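Local coordinates for protein proteolytically activated form of PPO4 Tyrosinase (Agaricus bisporus var. bisporus H97, PDB 4OUA) that oxidises phenols with a pair of copper ions, hydroxylating monophenols and converting the resulting o-diphenols to o-quinones, the first step of melanin synthesis, at residues 29-32 against 33-37; 161-164 against 165-168; 217-220 against 221-224; 308-311 against 312-315; 369-372 against 373-376. All coordinates share one frame; numbering follows the deposited sequence.

Contact 1 of 5, residues 29-32 against 33-37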
loop_
_atom_site.group_PDB
_atom_site.type_symbol
_atom_site.label_atom_id
_atom_site.label_comp_id
_atom_site.label_asym_id
_atom_site.label_seq_id
_atom_site.Cartn_x
_atom_site.Cartn_y
_atom_site.Cartn_z
ATOM N N THR A 29 -6.641 -17.731 -1.755
ATOM C CA THR A 29 -5.877 -18.788 -1.101
ATOM C C THR A 29 -4.382 -18.494 -1.131
ATOM O O THR A 29 -3.689 -18.651 -0.125
ATOM C CB THR A 29 -6.121 -20.157 -1.761
ATOM O OG1 THR A 29 -7.460 -20.592 -1.490
ATOM C CG2 THR A 29 -5.142 -21.186 -1.222
ATOM N N LEU A 30 -3.890 -18.070 -2.290
ATOM C CA LEU A 30 -2.471 -17.776 -2.454
ATOM C C LEU A 30 -2.055 -16.583 -1.607
ATOM O O LEU A 30 -0.939 -16.535 -1.091
ATOM C CB LEU A 30 -2.138 -17.517 -3.925
ATOM C CG LEU A 30 -2.095 -18.742 -4.841
ATOM C CD1 LEU A 30 -1.726 -18.341 -6.262
ATOM C CD2 LEU A 30 -1.119 -19.777 -4.301
ATOM N N TYR A 31 -2.963 -15.624 -1.461
ATOM C CA TYR A 31 -2.685 -14.417 -0.695
ATOM C C TYR A 31 -2.618 -14.719 0.801
ATOM O O TYR A 31 -1.734 -14.230 1.502
ATOM C CB TYR A 31 -3.743 -13.347 -0.980
ATOM C CG TYR A 31 -3.380 -11.977 -0.457
ATOM C CD1 TYR A 31 -2.503 -11.157 -1.156
ATOM C CD2 TYR A 31 -3.914 -11.501 0.734
ATOM C CE1 TYR A 31 -2.166 -9.903 -0.683
ATOM C CE2 TYR A 31 -3.583 -10.248 1.216
ATOM C CZ TYR A 31 -2.708 -9.452 0.501
ATOM O OH TYR A 31 -2.372 -8.204 0.974
ATOM N N ILE A 32 -3.555 -15.531 1.282
ATOM C CA ILE A 32 -3.595 -15.913 2.689
ATOM C C ILE A 32 -2.393 -16.775 3.067
ATOM O O ILE A 32 -1.855 -16.661 4.169
ATOM C CB ILE A 32 -4.886 -16.679 3.030
ATOM C CG1 ILE A 32 -6.117 -15.829 2.707
ATOM C CG2 ILE A 32 -4.887 -17.096 4.493
ATOM C CD1 ILE A 32 -6.197 -14.541 3.494
ATOM N N ARG A 33 -1.977 -17.638 2.148
ATOM C CA ARG A 33 -0.819 -18.493 2.377
ATOM C C ARG A 33 0.480 -17.693 2.339
ATOM O O ARG A 33 1.319 -17.813 3.231
ATOM C CB ARG A 33 -0.767 -19.620 1.345
ATOM C CG ARG A 33 -1.874 -20.651 1.483
ATOM C CD ARG A 33 -1.838 -21.326 2.845
ATOM N NE ARG A 33 -2.596 -22.575 2.859
ATOM C CZ ARG A 33 -2.787 -23.324 3.942
ATOM N NH1 ARG A 33 -2.281 -22.951 5.109
ATOM N NH2 ARG A 33 -3.489 -24.446 3.857
ATOM N N ALA A 34 0.638 -16.876 1.300
ATOM C CA ALA A 34 1.871 -16.122 1.099
ATOM C C ALA A 34 2.047 -15.045 2.160
ATOM O O ALA A 34 3.164 -14.777 2.604
ATOM C CB ALA A 34 1.891 -15.503 -0.289
ATOM N N LEU A 35 0.941 -14.429 2.565
ATOM C CA LEU A 35 0.983 -13.386 3.583
ATOM C C LEU A 35 1.370 -13.966 4.941
ATOM O O LEU A 35 2.140 -13.363 5.690
ATOM C CB LEU A 35 -0.366 -12.670 3.671
ATOM C CG LEU A 35 -0.451 -11.505 4.654
ATOM C CD1 LEU A 35 0.630 -10.479 4.363
ATOM C CD2 LEU A 35 -1.826 -10.870 4.592
ATOM N N GLN A 36 0.833 -15.140 5.253
ATOM C CA GLN A 36 1.199 -15.834 6.479
ATOM C C GLN A 36 2.656 -16.280 6.404
ATOM O O GLN A 36 3.369 -16.293 7.405
ATOM C CB GLN A 36 0.278 -17.036 6.713
ATOM C CG GLN A 36 0.543 -17.789 8.007
ATOM C CD GLN A 36 0.089 -17.023 9.233
ATOM O OE1 GLN A 36 -1.080 -16.653 9.350
ATOM N NE2 GLN A 36 1.013 -16.779 10.155
ATOM N N ALA A 37 3.095 -16.632 5.201
ATOM C CA ALA A 37 4.451 -17.120 4.987
ATOM C C ALA A 37 5.497 -16.047 5.276
ATOM O O ALA A 37 6.514 -16.318 5.914
ATOM C CB ALA A 37 4.602 -17.633 3.564
#
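With CG trans to the backbone N in both Y31 (chi1 -168°) and L35 (chi1 -177°), the two side chains leave successive turns of helix 25-39 side by side and pointing the same way. The phenol ring meets the leucine through a single branch: CE2 of Y31 lies 3.9 Å from CD2 of L35, which comes up obliquely to the ring. Beneath this apolar pair, L35 N donates to Y31 O over 2.9 Å, one of four successive i to i+4 bonds. R33 N gives to T29 O at 3.0 Å and A34 N to L30 O at 2.9 Å, while the bond from Q36 N to I32 O is longer at 3.3 Å, its donor standing 45° out of the carbonyl plane. On another side of the helix CG of R33 passes 4.3 Å from CG2 of T29, and the arginine chain runs on to I159 and V161 of strand 158-162. Helices 86-109 and 116-125 pack on this stretch, L30 meeting I108 and W119. The hydroxyl of T29 is taken up by T152 N and E25 O, the phenol OH of Y31 by Q128, and NE2 of Q36 by D40. What Y31 and L35 share directly is therefore dispersion contact, with the helix turn placing them alongside.

Contact 2 of 5, residues 161-164 against 165-168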
loop_
_atom_site.group_PDB
_atom_site.type_symbol
_atom_site.label_atom_id
_atom_site.label_comp_id
_atom_site.label_asym_id
_atom_site.label_seq_id
_atom_site.Cartn_x
_atom_site.Cartn_y
_atom_site.Cartn_z
ATOM N N VAL A 161 -8.391 -21.368 7.805
ATOM C CA VAL A 161 -7.203 -21.044 8.584
ATOM C C VAL A 161 -7.325 -19.636 9.148
ATOM O O VAL A 161 -8.167 -18.857 8.703
ATOM C CB VAL A 161 -5.923 -21.149 7.736
ATOM C CG1 VAL A 161 -5.817 -22.529 7.116
ATOM C CG2 VAL A 161 -5.915 -20.078 6.658
ATOM N N ARG A 162 -6.489 -19.311 10.129
ATOM C CA ARG A 162 -6.550 -17.998 10.762
ATOM C C ARG A 162 -6.196 -16.898 9.765
ATOM O O ARG A 162 -5.353 -17.083 8.886
ATOM C CB ARG A 162 -5.629 -17.937 11.983
ATOM C CG ARG A 162 -4.147 -18.114 11.690
ATOM C CD ARG A 162 -3.361 -18.190 12.995
ATOM N NE ARG A 162 -1.915 -18.163 12.792
ATOM C CZ ARG A 162 -1.206 -19.192 12.340
ATOM N NH1 ARG A 162 -1.812 -20.330 12.029
ATOM N NH2 ARG A 162 0.107 -19.082 12.189
ATOM N N ASN A 163 -6.860 -15.755 9.909
ATOM C CA ASN A 163 -6.720 -14.650 8.970
ATOM C C ASN A 163 -5.497 -13.787 9.264
ATOM O O ASN A 163 -5.444 -13.109 10.290
ATOM C CB ASN A 163 -7.982 -13.787 8.990
ATOM C CG ASN A 163 -8.074 -12.861 7.795
ATOM O OD1 ASN A 163 -7.101 -12.669 7.064
ATOM N ND2 ASN A 163 -9.250 -12.278 7.590
ATOM N N PRO A 164 -4.511 -13.806 8.356
ATOM C CA PRO A 164 -3.292 -13.006 8.501
ATOM C C PRO A 164 -3.500 -11.550 8.087
ATOM O O PRO A 164 -2.611 -10.722 8.277
ATOM C CB PRO A 164 -2.307 -13.703 7.563
ATOM C CG PRO A 164 -3.172 -14.266 6.490
ATOM C CD PRO A 164 -4.469 -14.661 7.155
ATOM N N ILE A 165 -4.669 -11.251 7.531
ATOM C CA ILE A 165 -4.971 -9.908 7.049
ATOM C C ILE A 165 -5.372 -8.969 8.185
ATOM O O ILE A 165 -5.167 -7.758 8.100
ATOM C CB ILE A 165 -6.095 -9.935 5.992
ATOM C CG1 ILE A 165 -5.682 -10.802 4.802
ATOM C CG2 ILE A 165 -6.434 -8.530 5.530
ATOM C CD1 ILE A 165 -6.705 -10.840 3.689
ATOM N N LEU A 166 -5.938 -9.530 9.249
ATOM C CA LEU A 166 -6.399 -8.728 10.377
ATOM C C LEU A 166 -5.257 -8.016 11.099
ATOM O O LEU A 166 -5.346 -6.825 11.393
ATOM C CB LEU A 166 -7.171 -9.598 11.373
ATOM C CG LEU A 166 -8.520 -10.148 10.908
ATOM C CD1 LEU A 166 -9.253 -10.804 12.064
ATOM C CD2 LEU A 166 -9.370 -9.051 10.291
ATOM N N ARG A 167 -4.182 -8.744 11.379
ATOM C CA ARG A 167 -3.101 -8.200 12.189
ATOM C C ARG A 167 -1.787 -8.938 11.962
ATOM O O ARG A 167 -1.780 -10.098 11.553
ATOM C CB ARG A 167 -3.477 -8.269 13.670
ATOM C CG ARG A 167 -3.662 -9.695 14.175
ATOM C CD ARG A 167 -4.253 -9.733 15.572
ATOM N NE ARG A 167 -5.597 -9.167 15.618
ATOM C CZ ARG A 167 -6.711 -9.855 15.385
ATOM N NH1 ARG A 167 -6.646 -11.144 15.077
ATOM N NH2 ARG A 167 -7.891 -9.253 15.454
ATOM N N TYR A 168 -0.677 -8.257 12.229
ATOM C CA TYR A 168 0.630 -8.903 12.232
ATOM C C TYR A 168 1.093 -9.151 13.662
ATOM O O TYR A 168 0.936 -8.292 14.532
ATOM C CB TYR A 168 1.667 -8.059 11.489
ATOM C CG TYR A 168 3.085 -8.548 11.682
ATOM C CD1 TYR A 168 3.509 -9.745 11.118
ATOM C CD2 TYR A 168 3.996 -7.820 12.433
ATOM C CE1 TYR A 168 4.803 -10.201 11.294
ATOM C CE2 TYR A 168 5.293 -8.267 12.615
ATOM C CZ TYR A 168 5.691 -9.458 12.042
ATOM O OH TYR A 168 6.979 -9.909 12.219
#
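The carboxamide of N163 is the flat group at the centre, and I165 and L166 approach it at different atoms. I165 N donates to OD1 over 2.9 Å, standing 46° out of the carbonyl plane and therefore not on a lone pair, while CG of L166 lies 4.0 Å from ND2, its side chain running at about a right angle to that of N163. A second flat group, the guanidinium of R167, carries CB of L166 over one face, 3.9 Å above the plane and offset toward the rim. The bond from OD1 to the amide two residues on, across P164, makes this an Asx turn, and it puts the oxygen beside I165, whose CB is 3.1 Å away. The CG of N163 sits trans to its backbone N (chi1 -164°), which brings OD1 round to I165 N. The other amide atom, ND2, is held by the carbonyls of E142 and L146, so both ends of the carboxamide are engaged. R167 is paired with E199. The turn carries the chain out of strand 158-162, hairpin partner of strand 148-152, and P164 and I165 rest against I32 of helix 25-39.

Contact 3 of 5, residues 217-220 against 221-224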
loop_
_atom_site.group_PDB
_atom_site.type_symbol
_atom_site.label_atom_id
_atom_site.label_comp_id
_atom_site.label_asym_id
_atom_site.label_seq_id
_atom_site.Cartn_x
_atom_site.Cartn_y
_atom_site.Cartn_z
ATOM N N GLU A 217 -16.738 12.047 -1.293
ATOM C CA GLU A 217 -16.671 13.431 -1.745
ATOM C C GLU A 217 -15.239 13.954 -1.729
ATOM O O GLU A 217 -14.822 14.663 -2.645
ATOM C CB GLU A 217 -17.569 14.317 -0.880
ATOM C CG GLU A 217 -19.051 14.008 -1.013
ATOM C CD GLU A 217 -19.914 14.926 -0.171
ATOM O OE1 GLU A 217 -19.480 15.301 0.940
ATOM O OE2 GLU A 217 -21.025 15.278 -0.624
ATOM N N LYS A 218 -14.491 13.608 -0.686
ATOM C CA LYS A 218 -13.089 13.997 -0.599
ATOM C C LYS A 218 -12.286 13.397 -1.750
ATOM O O LYS A 218 -11.448 14.070 -2.352
ATOM C CB LYS A 218 -12.479 13.563 0.735
ATOM C CG LYS A 218 -12.905 14.389 1.936
ATOM C CD LYS A 218 -11.906 14.218 3.073
ATOM C CE LYS A 218 -12.379 14.881 4.356
ATOM N NZ LYS A 218 -13.488 14.124 4.999
ATOM N N THR A 219 -12.549 12.127 -2.046
ATOM C CA THR A 219 -11.836 11.419 -3.103
ATOM C C THR A 219 -12.165 11.994 -4.473
ATOM O O THR A 219 -11.289 12.132 -5.325
ATOM C CB THR A 219 -12.165 9.919 -3.099
ATOM O OG1 THR A 219 -11.877 9.368 -1.807
ATOM C CG2 THR A 219 -11.341 9.193 -4.150
ATOM N N TYR A 220 -13.435 12.326 -4.676
ATOM C CA TYR A 220 -13.894 12.911 -5.930
ATOM C C TYR A 220 -13.140 14.197 -6.251
ATOM O O TYR A 220 -12.550 14.327 -7.325
ATOM C CB TYR A 220 -15.400 13.179 -5.868
ATOM C CG TYR A 220 -15.983 13.764 -7.133
ATOM C CD1 TYR A 220 -16.245 12.963 -8.236
ATOM C CD2 TYR A 220 -16.282 15.119 -7.221
ATOM C CE1 TYR A 220 -16.780 13.496 -9.395
ATOM C CE2 TYR A 220 -16.820 15.660 -8.377
ATOM C CZ TYR A 220 -17.066 14.844 -9.459
ATOM O OH TYR A 220 -17.598 15.379 -10.608
ATOM N N ASN A 221 -13.151 15.139 -5.313
ATOM C CA ASN A 221 -12.503 16.432 -5.510
ATOM C C ASN A 221 -10.993 16.312 -5.679
ATOM O O ASN A 221 -10.365 17.144 -6.335
ATOM C CB ASN A 221 -12.816 17.366 -4.341
ATOM C CG ASN A 221 -14.295 17.667 -4.214
ATOM O OD1 ASN A 221 -14.983 17.893 -5.211
ATOM N ND2 ASN A 221 -14.796 17.664 -2.985
ATOM N N MET A 222 -10.414 15.275 -5.084
ATOM C CA MET A 222 -8.977 15.043 -5.179
ATOM C C MET A 222 -8.590 14.621 -6.589
ATOM O O MET A 222 -7.630 15.136 -7.162
ATOM C CB MET A 222 -8.543 13.981 -4.166
ATOM C CG MET A 222 -7.094 13.527 -4.295
ATOM S SD MET A 222 -6.904 12.062 -5.329
ATOM C CE MET A 222 -8.056 10.939 -4.543
ATOM N N LEU A 223 -9.355 13.687 -7.144
ATOM C CA LEU A 223 -9.068 13.122 -8.457
ATOM C C LEU A 223 -9.303 14.115 -9.592
ATOM O O LEU A 223 -8.488 14.226 -10.508
ATOM C CB LEU A 223 -9.919 11.871 -8.682
ATOM C CG LEU A 223 -9.612 10.681 -7.770
ATOM C CD1 LEU A 223 -10.658 9.586 -7.929
ATOM C CD2 LEU A 223 -8.218 10.142 -8.055
ATOM N N LYS A 224 -10.417 14.837 -9.527
ATOM C CA LYS A 224 -10.825 15.706 -10.627
ATOM C C LYS A 224 -10.108 17.052 -10.647
ATOM O O LYS A 224 -9.766 17.559 -11.713
ATOM C CB LYS A 224 -12.337 15.944 -10.580
ATOM C CG LYS A 224 -13.173 14.694 -10.798
ATOM C CD LYS A 224 -14.464 15.027 -11.521
ATOM C CE LYS A 224 -14.177 15.657 -12.876
ATOM N NZ LYS A 224 -15.419 15.955 -13.642
#
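E217 O receives N221 N over 3.2 Å in a nearly straight bond (N-H...O 174°), opening the run of backbone bonds through this stretch. K218 O takes M222 N next, also at 3.2 Å. At T219 the contact passes to side chains as well: CG2 reaches CE of M222 at 3.7 Å and CD1 of L223 at 3.9 Å, the three chains running alongside and pointing the same way. CG2 takes part because it lies trans to the backbone N, an arrangement that sets OG1 beside that N, where it bonds to T215 O one turn back. This is the last part of helix 201-224, and its T219 and M222 side packs on V249 of helix 246-258, the helix that supplies the copper ligands H250 and H254, and on H288 of helix 277-295. Y220 follows on a different side of the helix. Its O accepts K224 N at 3.1 Å, and CG of K224 lies over one face of its ring in a CH-pi contact, 4.2 Å from the centroid and 17° off the normal. An alanine in place of Y220 would take away this ring, and the K224 chain would probably be freer to turn, with D374 OD1 keeping its salt bridge to K224 NZ but losing its bond to Y220 OH. CD of K224 sits beside CZ and OH of Y220.

Contact 4 of 5, residues 308-311 against 312-315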
loop_
_atom_site.group_PDB
_atom_site.type_symbol
_atom_site.label_atom_id
_atom_site.label_comp_id
_atom_site.label_asym_id
_atom_site.label_seq_id
_atom_site.Cartn_x
_atom_site.Cartn_y
_atom_site.Cartn_z
ATOM N N GLU A 308 9.755 17.183 6.329
ATOM C CA GLU A 308 9.723 16.276 7.474
ATOM C C GLU A 308 11.081 15.625 7.717
ATOM O O GLU A 308 11.614 15.677 8.826
ATOM C CB GLU A 308 8.662 15.191 7.280
ATOM C CG GLU A 308 7.230 15.687 7.368
ATOM C CD GLU A 308 6.257 14.577 7.719
ATOM O OE1 GLU A 308 6.711 13.520 8.207
ATOM O OE2 GLU A 308 5.039 14.761 7.507
ATOM N N GLY A 309 11.630 15.009 6.675
ATOM C CA GLY A 309 12.898 14.310 6.779
ATOM C C GLY A 309 12.710 12.805 6.776
ATOM O O GLY A 309 11.907 12.270 7.539
ATOM N N SER A 310 13.448 12.120 5.909
ATOM C CA SER A 310 13.382 10.666 5.822
ATOM C C SER A 310 14.791 10.111 5.653
ATOM O O SER A 310 15.734 10.868 5.440
ATOM C CB SER A 310 12.485 10.231 4.665
ATOM O OG SER A 310 13.053 10.600 3.421
ATOM N N MET A 311 14.946 8.796 5.738
ATOM C CA MET A 311 16.283 8.211 5.678
ATOM C C MET A 311 16.900 8.370 4.283
ATOM O O MET A 311 18.076 8.078 4.077
ATOM C CB MET A 311 16.235 6.734 6.096
ATOM C CG MET A 311 17.567 5.970 6.009
ATOM S SD MET A 311 17.467 4.237 6.525
ATOM C CE MET A 311 17.571 4.393 8.320
ATOM N N GLY A 312 16.108 8.841 3.326
ATOM C CA GLY A 312 16.623 9.102 1.996
ATOM C C GLY A 312 17.100 10.536 1.878
ATOM O O GLY A 312 18.125 10.812 1.253
ATOM N N PHE A 313 16.356 11.453 2.488
ATOM C CA PHE A 313 16.670 12.874 2.400
ATOM C C PHE A 313 16.575 13.568 3.753
ATOM O O PHE A 313 15.569 13.450 4.452
ATOM C CB PHE A 313 15.735 13.568 1.409
ATOM C CG PHE A 313 15.555 12.825 0.119
ATOM C CD1 PHE A 313 16.534 12.863 -0.859
ATOM C CD2 PHE A 313 14.403 12.095 -0.118
ATOM C CE1 PHE A 313 16.370 12.181 -2.051
ATOM C CE2 PHE A 313 14.231 11.412 -1.305
ATOM C CZ PHE A 313 15.217 11.456 -2.274
ATOM N N ALA A 314 17.626 14.297 4.114
ATOM C CA ALA A 314 17.615 15.102 5.327
ATOM C C ALA A 314 16.762 16.348 5.115
ATOM O O ALA A 314 16.579 16.791 3.981
ATOM C CB ALA A 314 19.028 15.482 5.729
ATOM N N PRO A 315 16.240 16.920 6.211
ATOM C CA PRO A 315 15.357 18.089 6.135
ATOM C C PRO A 315 16.043 19.296 5.498
ATOM O O PRO A 315 17.084 19.738 5.979
ATOM C CB PRO A 315 15.011 18.364 7.602
ATOM C CG PRO A 315 16.126 17.747 8.378
ATOM C CD PRO A 315 16.523 16.530 7.602
#
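A beta-turn reverses the chain at S310-F313, within the loop that joins the two antiparallel strands 304-305 and 318-319. S310 and F313 close it from both sides in the manner of a tight hairpin: S310 N donates to F313 O at 2.9 Å, nearly straight at 166°, whereas the return bond from F313 N to S310 O is weak, 3.1 Å long with an angle of 120°. The two corner residues, M311 and G312, both have negative phi and psi, close to a type I turn, and the directions on either side of the corner differ by 155°, as a reversal requires. G309 comes before it with a positive phi; a beta carbon at its backbone angles would run into the carbonyl oxygen of E308, so glycine fits the position. The turn lies near the copper site: the side chain of S310 is about 7 Å from that of the copper ligand H81, and the side chain of M311 is about 6 Å from a bound sodium ion. M311 also bonds through its backbone to G77, tying the turn to a neighbouring loop. Inside the turn, S310 OG lies 3.5 Å from F313 N and 4.1 Å from CD2 of the F313 ring.

Contact 5 of 5, residues 369-372 against 373-376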
loop_
_atom_site.group_PDB
_atom_site.type_symbol
_atom_site.label_atom_id
_atom_site.label_comp_id
_atom_site.label_asym_id
_atom_site.label_seq_id
_atom_site.Cartn_x
_atom_site.Cartn_y
_atom_site.Cartn_z
ATOM N N ILE A 369 -12.174 7.715 -18.423
ATOM C CA ILE A 369 -11.843 7.726 -17.006
ATOM C C ILE A 369 -12.612 8.814 -16.267
ATOM O O ILE A 369 -13.058 8.612 -15.136
ATOM C CB ILE A 369 -10.334 7.927 -16.787
ATOM C CG1 ILE A 369 -9.552 6.788 -17.441
ATOM C CG2 ILE A 369 -10.015 7.999 -15.304
ATOM C CD1 ILE A 369 -9.933 5.421 -16.921
ATOM N N ASN A 370 -12.769 9.966 -16.910
ATOM C CA ASN A 370 -13.512 11.073 -16.320
ATOM C C ASN A 370 -14.959 10.683 -16.039
ATOM O O ASN A 370 -15.490 10.969 -14.967
ATOM C CB ASN A 370 -13.466 12.299 -17.230
ATOM C CG ASN A 370 -13.935 13.559 -16.531
ATOM O OD1 ASN A 370 -13.130 14.313 -15.985
ATOM N ND2 ASN A 370 -15.243 13.791 -16.539
ATOM N N ASP A 371 -15.598 10.029 -17.006
ATOM C CA ASP A 371 -16.949 9.519 -16.807
ATOM C C ASP A 371 -16.957 8.472 -15.705
ATOM O O ASP A 371 -17.913 8.366 -14.939
ATOM C CB ASP A 371 -17.509 8.921 -18.098
ATOM C CG ASP A 371 -17.841 9.973 -19.134
ATOM O OD1 ASP A 371 -17.845 11.174 -18.789
ATOM O OD2 ASP A 371 -18.109 9.596 -20.294
ATOM N N HIS A 372 -15.877 7.699 -15.637
ATOM C CA HIS A 372 -15.725 6.664 -14.625
ATOM C C HIS A 372 -15.717 7.267 -13.223
ATOM O O HIS A 372 -16.444 6.814 -12.335
ATOM C CB HIS A 372 -14.440 5.870 -14.873
ATOM C CG HIS A 372 -14.199 4.782 -13.877
ATOM N ND1 HIS A 372 -15.166 3.866 -13.524
ATOM C CD2 HIS A 372 -13.097 4.459 -13.159
ATOM C CE1 HIS A 372 -14.672 3.029 -12.632
ATOM N NE2 HIS A 372 -13.418 3.365 -12.392
ATOM N N ILE A 373 -14.898 8.297 -13.033
ATOM C CA ILE A 373 -14.805 8.972 -11.743
ATOM C C ILE A 373 -16.123 9.643 -11.364
ATOM O O ILE A 373 -16.603 9.487 -10.241
ATOM C CB ILE A 373 -13.683 10.024 -11.741
ATOM C CG1 ILE A 373 -12.336 9.357 -12.033
ATOM C CG2 ILE A 373 -13.649 10.759 -10.410
ATOM C CD1 ILE A 373 -11.170 10.320 -12.086
ATOM N N ASP A 374 -16.699 10.383 -12.307
ATOM C CA ASP A 374 -17.981 11.055 -12.100
ATOM C C ASP A 374 -19.076 10.092 -11.655
ATOM O O ASP A 374 -19.830 10.377 -10.726
ATOM C CB ASP A 374 -18.425 11.763 -13.381
ATOM C CG ASP A 374 -17.601 12.991 -13.685
ATOM O OD1 ASP A 374 -17.236 13.711 -12.733
ATOM O OD2 ASP A 374 -17.323 13.237 -14.879
ATOM N N ARG A 375 -19.155 8.953 -12.330
ATOM C CA ARG A 375 -20.209 7.978 -12.090
ATOM C C ARG A 375 -19.995 7.196 -10.795
ATOM O O ARG A 375 -20.946 6.675 -10.213
ATOM C CB ARG A 375 -20.302 7.018 -13.279
ATOM C CG ARG A 375 -21.147 5.781 -13.040
ATOM C CD ARG A 375 -21.324 4.992 -14.324
ATOM N NE ARG A 375 -20.065 4.836 -15.046
ATOM C CZ ARG A 375 -19.782 5.442 -16.194
ATOM N NH1 ARG A 375 -20.675 6.239 -16.765
ATOM N NH2 ARG A 375 -18.609 5.243 -16.780
ATOM N N ARG A 376 -18.747 7.128 -10.340
ATOM C CA ARG A 376 -18.417 6.311 -9.177
ATOM C C ARG A 376 -18.256 7.130 -7.897
ATOM O O ARG A 376 -18.668 6.694 -6.823
ATOM C CB ARG A 376 -17.140 5.509 -9.445
ATOM C CG ARG A 376 -16.799 4.497 -8.362
ATOM C CD ARG A 376 -15.692 3.561 -8.822
ATOM N NE ARG A 376 -15.389 2.525 -7.839
ATOM C CZ ARG A 376 -16.035 1.366 -7.750
ATOM N NH1 ARG A 376 -17.031 1.093 -8.581
ATOM N NH2 ARG A 376 -15.689 0.479 -6.825
#
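N370 and D374, one turn apart on helix 362-377, cross obliquely with the amide and carboxylate planes 75° from each other. OD2 of D374 comes 2.7 Å from ND2 of N370, but the angle is too poor for a hydrogen bond. H372 and R376 run alongside each other, their imidazole and guanidinium planes 23° apart, and CD of R376 touches CE1 of H372 at 4.0 Å. R375 folds back through a bend at chi3, laying its guanidinium face over the carbonyl of D371, whose O stands 3.6 Å from the plane above its centre. I369 and I373 cross on the inner side, CG2 to CD1 at 4.1 Å, against L295 and A294 of helix 277-295. The backbone bonds from I373 N to I369 O (2.8 Å), D374 N to N370 O (3.0 Å) and R375 N to D371 O are regular, that from R376 N to H372 O weak. The polar ends reach other parts of the fold, H372 to D353, R376 to D132 and F135, D374 OD1 to helix 201-224. Substituting an alanine for D374 would probably leave the ammonium of K224 and the hydroxyl of Y220 without their shared acceptor and weaken the junction of the two helices. With D371 OD1 only 4.5 Å from D374 OD2, the two acids would be expected to repel each other mildly, an effect the salt bridge of D374 with K224 is likely to offset.

Read from the N terminus, the five contacts lie in series: each joins neighbouring residues of one continuous stretch, so none nests in another or crosses it. Contacts 1, 3 and 5 lie within single helices, while contact 4 closes the tight turn between strands 304-305 and 318-319. Contact 1, on helix 25-39, touches contact 2, at the end of strand 158-162, where I32 CD1 and I165 CD1 are 3.7 Å apart, tying the early helix to the hairpin. Contact 3 meets contact 5, with L223 CB 3.9 Å from I373 CD1, joining helix 201-224 to helix 362-377. Contact 4 stands apart, its nearest atoms about 17 Å from contact 3.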